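Acarbose/maltose binding protein GacH (PDB 3K01) binds acarbose and an acarbose homolog, and probably maltose, as the extracellular solute receptor of a bacterial ABC transporter. Local coordinates at residues 173-183 / 248-258; 135-143 / 334-342. One frame throughout, in Å; residues are numbered along the deposited sequence.

Contact 1. Residues 173-183 / 248-258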
loop_
_atom_site.group_PDB
_atom_site.type_symbol
_atom_site.label_atom_id
_atom_site.label_comp_id
_atom_site.label_asym_id
_atom_site.label_seq_id
_atom_site.Cartn_x
_atom_site.Cartn_y
_atom_site.Cartn_z
ATOM N N ILE A 173 -13.151 26.795 1.543
ATOM C CA ILE A 173 -14.088 25.873 2.151
ATOM C C ILE A 173 -14.475 26.373 3.542
ATOM O O ILE A 173 -15.668 26.412 3.901
ATOM C CB ILE A 173 -13.477 24.458 2.174
ATOM C CG1 ILE A 173 -13.461 23.886 0.753
ATOM C CG2 ILE A 173 -14.291 23.561 3.106
ATOM C CD1 ILE A 173 -12.452 22.736 0.597
ATOM N N THR A 174 -13.510 26.771 4.351
ATOM C CA THR A 174 -13.830 27.268 5.684
ATOM C C THR A 174 -14.710 28.528 5.609
ATOM O O THR A 174 -15.696 28.655 6.339
ATOM C CB THR A 174 -12.574 27.478 6.522
ATOM O OG1 THR A 174 -11.878 26.229 6.590
ATOM C CG2 THR A 174 -12.940 27.919 7.938
ATOM N N GLU A 175 -14.373 29.467 4.729
ATOM C CA GLU A 175 -15.148 30.706 4.659
ATOM C C GLU A 175 -16.592 30.409 4.292
ATOM O O GLU A 175 -17.524 31.045 4.818
ATOM C CB GLU A 175 -14.511 31.668 3.659
ATOM C CG GLU A 175 -15.162 33.049 3.607
ATOM C CD GLU A 175 -16.182 33.204 2.504
ATOM O OE1 GLU A 175 -16.530 32.235 1.820
ATOM O OE2 GLU A 175 -16.662 34.354 2.307
ATOM N N LYS A 176 -16.793 29.529 3.334
ATOM C CA LYS A 176 -18.130 29.294 2.776
ATOM C C LYS A 176 -18.996 28.363 3.594
ATOM O O LYS A 176 -20.228 28.497 3.597
ATOM C CB LYS A 176 -18.000 28.707 1.361
ATOM C CG LYS A 176 -19.293 28.642 0.545
ATOM C CD LYS A 176 -19.512 29.938 -0.234
ATOM C CE LYS A 176 -20.841 29.911 -0.939
ATOM N NZ LYS A 176 -20.954 31.228 -1.601
ATOM N N THR A 177 -18.375 27.382 4.246
ATOM C CA THR A 177 -19.104 26.269 4.860
ATOM C C THR A 177 -18.790 26.074 6.340
ATOM O O THR A 177 -19.510 25.337 7.005
ATOM C CB THR A 177 -18.808 24.924 4.146
ATOM O OG1 THR A 177 -17.503 24.449 4.525
ATOM C CG2 THR A 177 -18.917 25.018 2.623
ATOM N N GLY A 178 -17.716 26.668 6.834
ATOM C CA GLY A 178 -17.260 26.419 8.190
ATOM C C GLY A 178 -16.401 25.156 8.335
ATOM O O GLY A 178 -15.761 24.984 9.370
ATOM N N ALA A 179 -16.416 24.246 7.362
ATOM C CA ALA A 179 -15.592 23.035 7.461
ATOM C C ALA A 179 -14.125 23.379 7.330
ATOM O O ALA A 179 -13.771 24.305 6.622
ATOM C CB ALA A 179 -15.987 22.060 6.383
ATOM N N THR A 180 -13.282 22.616 8.012
ATOM C CA THR A 180 -11.836 22.680 7.775
ATOM C C THR A 180 -11.522 21.970 6.447
ATOM O O THR A 180 -12.222 21.022 6.068
ATOM C CB THR A 180 -11.111 22.021 8.956
ATOM O OG1 THR A 180 -11.271 22.866 10.092
ATOM C CG2 THR A 180 -9.624 21.824 8.711
ATOM N N GLY A 181 -10.519 22.437 5.718
ATOM C CA GLY A 181 -10.194 21.766 4.448
ATOM C C GLY A 181 -9.850 20.296 4.571
ATOM O O GLY A 181 -10.457 19.465 3.897
ATOM N N LEU A 182 -8.872 19.991 5.427
ATOM C CA LEU A 182 -8.242 18.677 5.422
ATOM C C LEU A 182 -8.146 18.102 6.819
ATOM O O LEU A 182 -7.779 18.804 7.773
ATOM C CB LEU A 182 -6.821 18.837 4.860
ATOM C CG LEU A 182 -5.919 17.599 4.784
ATOM C CD1 LEU A 182 -6.467 16.534 3.822
ATOM C CD2 LEU A 182 -4.485 17.930 4.429
ATOM N N TYR A 183 -8.396 16.798 6.955
ATOM C CA TYR A 183 -7.931 16.073 8.138
ATOM C C TYR A 183 -6.591 15.477 7.813
ATOM O O TYR A 183 -6.516 14.681 6.886
ATOM C CB TYR A 183 -8.901 14.968 8.591
ATOM C CG TYR A 183 -8.456 14.409 9.918
ATOM C CD1 TYR A 183 -8.985 14.905 11.100
ATOM C CD2 TYR A 183 -7.444 13.467 10.003
ATOM C CE1 TYR A 183 -8.536 14.450 12.341
ATOM C CE2 TYR A 183 -7.009 12.990 11.241
ATOM C CZ TYR A 183 -7.556 13.483 12.371
ATOM O OH TYR A 183 -7.081 13.009 13.574
ATOM N N ALA A 248 -14.308 12.807 11.286
ATOM C CA ALA A 248 -14.234 14.168 10.751
ATOM C C ALA A 248 -14.704 14.193 9.303
ATOM O O ALA A 248 -15.439 15.129 8.892
ATOM C CB ALA A 248 -12.813 14.728 10.859
ATOM N N PHE A 249 -14.274 13.224 8.508
ATOM C CA PHE A 249 -14.626 13.258 7.102
ATOM C C PHE A 249 -16.093 12.858 6.890
ATOM O O PHE A 249 -16.810 13.479 6.087
ATOM C CB PHE A 249 -13.694 12.353 6.300
ATOM C CG PHE A 249 -13.921 12.400 4.829
ATOM C CD1 PHE A 249 -13.420 13.463 4.092
ATOM C CD2 PHE A 249 -14.684 11.447 4.192
ATOM C CE1 PHE A 249 -13.619 13.512 2.710
ATOM C CE2 PHE A 249 -14.894 11.519 2.797
ATOM C CZ PHE A 249 -14.366 12.556 2.062
ATOM N N LYS A 250 -16.542 11.813 7.572
ATOM C CA LYS A 250 -17.939 11.367 7.435
ATOM C C LYS A 250 -18.949 12.408 7.850
ATOM O O LYS A 250 -20.070 12.466 7.284
ATOM C CB LYS A 250 -18.162 10.090 8.231
ATOM C CG LYS A 250 -17.483 8.870 7.546
ATOM C CD LYS A 250 -17.321 7.676 8.475
ATOM C CE LYS A 250 -18.644 7.062 8.882
ATOM N NZ LYS A 250 -18.421 5.907 9.802
ATOM N N SER A 251 -18.579 13.225 8.824
ATOM C CA SER A 251 -19.481 14.243 9.350
ATOM C C SER A 251 -19.368 15.590 8.642
ATOM O O SER A 251 -20.202 16.469 8.862
ATOM C CB SER A 251 -19.195 14.477 10.829
ATOM O OG SER A 251 -17.931 15.094 11.000
ATOM N N GLY A 252 -18.349 15.797 7.809
ATOM C CA GLY A 252 -18.163 17.100 7.186
ATOM C C GLY A 252 -17.457 18.121 8.047
ATOM O O GLY A 252 -17.372 19.290 7.671
ATOM N N LYS A 253 -16.896 17.713 9.181
ATOM C CA LYS A 253 -16.008 18.598 9.920
ATOM C C LYS A 253 -14.815 19.014 9.038
ATOM O O LYS A 253 -14.303 20.133 9.126
ATOM C CB LYS A 253 -15.528 17.903 11.185
ATOM C CG LYS A 253 -14.690 18.788 12.070
ATOM C CD LYS A 253 -14.351 18.063 13.358
ATOM C CE LYS A 253 -13.612 19.002 14.292
ATOM N NZ LYS A 253 -13.304 18.369 15.596
ATOM N N VAL A 254 -14.361 18.079 8.201
ATOM C CA VAL A 254 -13.407 18.418 7.137
ATOM C C VAL A 254 -14.011 18.067 5.779
ATOM O O VAL A 254 -14.910 17.208 5.701
ATOM C CB VAL A 254 -12.044 17.677 7.277
ATOM C CG1 VAL A 254 -11.397 18.039 8.596
ATOM C CG2 VAL A 254 -12.208 16.175 7.162
ATOM N N ALA A 255 -13.466 18.677 4.731
ATOM C CA ALA A 255 -13.901 18.383 3.377
ATOM C C ALA A 255 -13.059 17.337 2.663
ATOM O O ALA A 255 -13.472 16.819 1.606
ATOM C CB ALA A 255 -13.910 19.660 2.556
ATOM N N MET A 256 -11.868 17.054 3.198
ATOM C CA MET A 256 -10.873 16.192 2.535
ATOM C C MET A 256 -10.131 15.381 3.553
ATOM O O MET A 256 -9.935 15.829 4.677
ATOM C CB MET A 256 -9.868 17.052 1.763
ATOM C CG MET A 256 -10.511 17.844 0.628
ATOM S SD MET A 256 -9.362 18.864 -0.324
ATOM C CE MET A 256 -9.254 20.298 0.781
ATOM N N MET A 257 -9.646 14.213 3.136
ATOM C CA MET A 257 -8.716 13.418 3.967
ATOM C C MET A 257 -7.900 12.618 2.971
ATOM O O MET A 257 -8.251 12.511 1.809
ATOM C CB MET A 257 -9.428 12.475 4.933
ATOM C CG MET A 257 -10.202 11.373 4.235
ATOM S SD MET A 257 -10.828 10.150 5.425
ATOM C CE MET A 257 -11.861 9.100 4.418
ATOM N N VAL A 258 -6.790 12.047 3.426
ATOM C CA VAL A 258 -6.039 11.095 2.606
ATOM C C VAL A 258 -6.296 9.700 3.161
ATOM O O VAL A 258 -6.294 9.494 4.373
ATOM C CB VAL A 258 -4.558 11.441 2.641
ATOM C CG1 VAL A 258 -3.699 10.344 1.991
ATOM C CG2 VAL A 258 -4.340 12.772 1.973
HETATM O O HOH W 1 -15.776 22.471 11.128
HETATM O O HOH W 2 -5.193 12.543 5.990
#
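Met256 meets Gly181 beside the corners that the chains turn at Gly181 and Ala255. The methionine is bent at its last torsion (chi3 -81°), which curls its end back over the glycine and brings CE to 3.4 Å from Gly181 O. The same methyl also meets CD1 of Ile173, the two side chains crossing obliquely, and that CD1 lies 3.9 Å from Ala255 CB. Val254 works among Thr180, Leu182 and Tyr183: its CG1 comes within 3.6 Å of Tyr183 N, while CG2 packs on Tyr183 CB. The tyrosine ring, whose CG stands anti to the backbone N (chi1 -172°), runs on past the valine until CD1 approaches Ala248 CB obliquely at 3.8 Å. Leu182 lays CD1 over the backbone of Met256 and Met257.

Parallel strand pairing sets this register. Thr180 N donates to Lys253 O (2.9 Å), Ala255 N to Thr180 O, and Tyr183 N to Met256 O (2.9 Å, 165° at the hydrogen). Each strand follows a helix, and Gly252 ends the second helix in a Schellman motif. Strand 180-183 pairs in parallel with both 254-259 and 234-235, helix 149-155 covers Ile173, and Tyr183 packs on Asn244 and Met245 of helix 241-251, its hydroxyl bonding Asp237.

Contact 2. Residues 135-143 / 334-342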
loop_
_atom_site.group_PDB
_atom_site.type_symbol
_atom_site.label_atom_id
_atom_site.label_comp_id
_atom_site.label_asym_id
_atom_site.label_seq_id
_atom_site.Cartn_x
_atom_site.Cartn_y
_atom_site.Cartn_z
ATOM N N ALA A 135 8.904 -13.161 -5.765
ATOM C CA ALA A 135 7.443 -13.151 -5.708
ATOM C C ALA A 135 6.898 -12.858 -7.078
ATOM O O ALA A 135 7.643 -12.475 -7.979
ATOM C CB ALA A 135 6.927 -12.095 -4.680
ATOM N N VAL A 136 5.584 -13.003 -7.201
ATOM C CA VAL A 136 4.826 -12.481 -8.341
ATOM C C VAL A 136 3.732 -11.537 -7.789
ATOM O O VAL A 136 3.193 -11.767 -6.712
ATOM C CB VAL A 136 4.181 -13.586 -9.218
ATOM C CG1 VAL A 136 5.283 -14.398 -9.905
ATOM C CG2 VAL A 136 3.276 -14.511 -8.394
ATOM N N PRO A 137 3.401 -10.478 -8.532
ATOM C CA PRO A 137 2.418 -9.507 -8.001
ATOM C C PRO A 137 1.003 -10.022 -8.029
ATOM O O PRO A 137 0.613 -10.796 -8.916
ATOM C CB PRO A 137 2.557 -8.311 -8.959
ATOM C CG PRO A 137 3.892 -8.515 -9.656
ATOM C CD PRO A 137 3.942 -10.020 -9.817
ATOM N N GLN A 138 0.206 -9.552 -7.079
ATOM C CA GLN A 138 -1.197 -9.955 -6.987
ATOM C C GLN A 138 -2.133 -8.734 -6.996
ATOM O O GLN A 138 -2.894 -8.553 -7.956
ATOM C CB GLN A 138 -1.436 -10.822 -5.769
ATOM C CG GLN A 138 -2.820 -11.428 -5.739
ATOM C CD GLN A 138 -3.151 -11.984 -4.396
ATOM O OE1 GLN A 138 -2.987 -11.291 -3.388
ATOM N NE2 GLN A 138 -3.599 -13.260 -4.337
ATOM N N VAL A 139 -2.063 -7.882 -5.965
ATOM C CA VAL A 139 -2.905 -6.675 -5.939
ATOM C C VAL A 139 -2.071 -5.494 -5.456
ATOM O O VAL A 139 -1.046 -5.658 -4.774
ATOM C CB VAL A 139 -4.151 -6.836 -5.025
ATOM C CG1 VAL A 139 -5.120 -7.903 -5.558
ATOM C CG2 VAL A 139 -3.755 -7.159 -3.634
ATOM N N ILE A 140 -2.514 -4.293 -5.812
ATOM C CA ILE A 140 -1.840 -3.047 -5.399
ATOM C C ILE A 140 -2.832 -2.119 -4.718
ATOM O O ILE A 140 -4.022 -2.164 -5.006
ATOM C CB ILE A 140 -1.197 -2.340 -6.642
ATOM C CG1 ILE A 140 -0.367 -1.084 -6.270
ATOM C CG2 ILE A 140 -2.244 -2.023 -7.722
ATOM C CD1 ILE A 140 0.679 -0.737 -7.321
ATOM N N ASP A 141 -2.331 -1.290 -3.808
ATOM C CA ASP A 141 -3.146 -0.176 -3.357
ATOM C C ASP A 141 -2.228 0.991 -2.988
ATOM O O ASP A 141 -0.995 0.921 -3.126
ATOM C CB ASP A 141 -4.095 -0.600 -2.226
ATOM C CG ASP A 141 -3.375 -1.130 -1.022
ATOM O OD1 ASP A 141 -2.252 -0.671 -0.731
ATOM O OD2 ASP A 141 -3.929 -2.027 -0.342
ATOM N N THR A 142 -2.843 2.104 -2.602
ATOM C CA THR A 142 -2.091 3.319 -2.267
ATOM C C THR A 142 -3.013 4.247 -1.505
ATOM O O THR A 142 -4.178 3.922 -1.255
ATOM C CB THR A 142 -1.552 3.992 -3.556
ATOM O OG1 THR A 142 -0.578 5.001 -3.242
ATOM C CG2 THR A 142 -2.647 4.596 -4.415
ATOM N N LEU A 143 -2.481 5.406 -1.149
ATOM C CA LEU A 143 -3.281 6.476 -0.542
ATOM C C LEU A 143 -3.724 7.453 -1.610
ATOM O O LEU A 143 -3.070 7.605 -2.636
ATOM C CB LEU A 143 -2.442 7.220 0.506
ATOM C CG LEU A 143 -2.008 6.425 1.725
ATOM C CD1 LEU A 143 -1.142 7.273 2.685
ATOM C CD2 LEU A 143 -3.215 5.844 2.490
ATOM N N LEU A 334 -10.647 -5.613 -5.488
ATOM C CA LEU A 334 -9.221 -5.375 -5.261
ATOM C C LEU A 334 -8.569 -4.963 -6.548
ATOM O O LEU A 334 -8.969 -5.404 -7.633
ATOM C CB LEU A 334 -8.554 -6.617 -4.680
ATOM C CG LEU A 334 -9.066 -7.026 -3.305
ATOM C CD1 LEU A 334 -8.478 -8.371 -2.889
ATOM C CD2 LEU A 334 -8.784 -5.922 -2.262
ATOM N N LEU A 335 -7.536 -4.142 -6.457
ATOM C CA LEU A 335 -6.973 -3.522 -7.651
ATOM C C LEU A 335 -5.887 -4.413 -8.269
ATOM O O LEU A 335 -4.963 -4.814 -7.579
ATOM C CB LEU A 335 -6.383 -2.136 -7.322
ATOM C CG LEU A 335 -7.379 -1.191 -6.643
ATOM C CD1 LEU A 335 -6.666 0.028 -6.100
ATOM C CD2 LEU A 335 -8.502 -0.775 -7.620
ATOM N N PRO A 336 -6.007 -4.698 -9.582
ATOM C CA PRO A 336 -5.016 -5.589 -10.192
ATOM C C PRO A 336 -3.653 -4.967 -10.385
ATOM O O PRO A 336 -3.493 -3.741 -10.411
ATOM C CB PRO A 336 -5.621 -5.926 -11.557
ATOM C CG PRO A 336 -6.749 -4.960 -11.776
ATOM C CD PRO A 336 -7.055 -4.236 -10.526
ATOM N N THR A 337 -2.654 -5.821 -10.579
ATOM C CA THR A 337 -1.343 -5.314 -10.934
ATOM C C THR A 337 -1.076 -5.395 -12.418
ATOM O O THR A 337 -0.159 -4.744 -12.913
ATOM C CB THR A 337 -0.243 -6.065 -10.221
ATOM O OG1 THR A 337 -0.247 -7.446 -10.648
ATOM C CG2 THR A 337 -0.447 -5.993 -8.729
ATOM N N ARG A 338 -1.862 -6.157 -13.153
ATOM C CA ARG A 338 -1.623 -6.331 -14.610
ATOM C C ARG A 338 -2.271 -5.224 -15.417
ATOM O O ARG A 338 -3.432 -5.016 -15.301
ATOM C CB ARG A 338 -2.173 -7.679 -15.052
ATOM C CG ARG A 338 -1.252 -8.836 -14.661
ATOM C CD ARG A 338 -1.814 -10.173 -15.132
ATOM N NE ARG A 338 -0.882 -11.248 -14.864
ATOM C CZ ARG A 338 0.111 -11.526 -15.665
ATOM N NH1 ARG A 338 0.137 -11.090 -16.883
ATOM N NH2 ARG A 338 1.054 -12.304 -15.256
ATOM N N THR A 339 -1.498 -4.535 -16.228
ATOM C CA THR A 339 -2.039 -3.414 -16.982
ATOM C C THR A 339 -3.168 -3.858 -17.916
ATOM O O THR A 339 -4.154 -3.142 -18.094
ATOM C CB THR A 339 -0.937 -2.652 -17.741
ATOM O OG1 THR A 339 -0.356 -3.515 -18.719
ATOM C CG2 THR A 339 0.145 -2.187 -16.799
ATOM N N SER A 340 -3.050 -5.061 -18.461
ATOM C CA SER A 340 -4.060 -5.591 -19.381
ATOM C C SER A 340 -5.413 -5.723 -18.718
ATOM O O SER A 340 -6.459 -5.547 -19.378
ATOM C CB SER A 340 -3.639 -6.955 -19.946
ATOM O OG SER A 340 -3.590 -7.972 -18.943
ATOM N N VAL A 341 -5.423 -6.033 -17.417
ATOM C CA VAL A 341 -6.682 -6.316 -16.748
ATOM C C VAL A 341 -7.525 -5.044 -16.601
ATOM O O VAL A 341 -8.749 -5.096 -16.626
ATOM C CB VAL A 341 -6.418 -6.997 -15.389
ATOM C CG1 VAL A 341 -7.695 -7.215 -14.602
ATOM C CG2 VAL A 341 -5.731 -8.350 -15.631
ATOM N N TYR A 342 -6.872 -3.887 -16.508
ATOM C CA TYR A 342 -7.590 -2.609 -16.438
ATOM C C TYR A 342 -8.362 -2.287 -17.707
ATOM O O TYR A 342 -9.244 -1.438 -17.678
ATOM C CB TYR A 342 -6.620 -1.455 -16.100
ATOM C CG TYR A 342 -6.180 -1.469 -14.651
ATOM C CD1 TYR A 342 -6.958 -0.873 -13.671
ATOM C CD2 TYR A 342 -4.990 -2.085 -14.269
ATOM C CE1 TYR A 342 -6.564 -0.896 -12.332
ATOM C CE2 TYR A 342 -4.569 -2.091 -12.958
ATOM C CZ TYR A 342 -5.362 -1.498 -11.986
ATOM O OH TYR A 342 -4.986 -1.504 -10.669
HETATM O O HOH W 3 -6.062 -3.807 -4.000
#
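Leu335 O takes the amide of Ile140 at 3.1 Å, with 160° at the hydrogen and the donor tilted 25° from the carbonyl plane; Val139 CA adds a CA-H...O contact to this oxygen at 3.2 Å. The same two residues, Ile140 and Leu335, are tied again through a water, which donates to Ile140 O and accepts from Leu335 N, so both polar backbone atoms of each residue are engaged. Leu335 CB presses on Ile140 O at 3.3 Å. With Ile140 CG1 anti to the backbone N (chi1 -175°), its CG2 branch is the one that meets Pro336 O.

The same proline oxygen accepts a hydrogen bond from Tyr342 OH at 2.7 Å, in the carbonyl plane and on a lone pair, while Pro336 CG rests over one face of the tyrosine ring near its rim. Thr337 divides its branches: CG2 lies 3.6 Å from Gln138 O, and OG1, beside Pro137 CB, hydrogen-bonds His119. Val139 CG1 packs against Leu334 CB at 3.8 Å.

The loop between helices 322-332 and 345-348 thereby lies against strand 132-148 beside the classic beta bulge that Gln138 and Val139 form opposite Trp298 of strand 293-302. Such a long strand running through the main sheet is consistent with the solute-binding protein fold.

How the contacts relate
Both contacts are largely buried, but the centre of contact 2 lies about 11 Å from the centre of the chain and that of contact 1 about 25 Å, with a lysine at its exposed margin. They reach one mixed sheet: strand 254-259 of contact 1 neighbours strand 132-148 of contact 2, and Val258 CG1 packs on Leu143 CB at 3.7 Å, although the centres stand about 31 Å apart. Contact 1 joins two helix-to-strand connections by parallel pairing, with several direct backbone bonds and apolar side chains between. Contact 2 sets an irregular loop against a strand, with one direct bond, a bridging water and polar threonine and tyrosine groups. Along the sequence, contact 1 falls wholly between the two segments of contact 2.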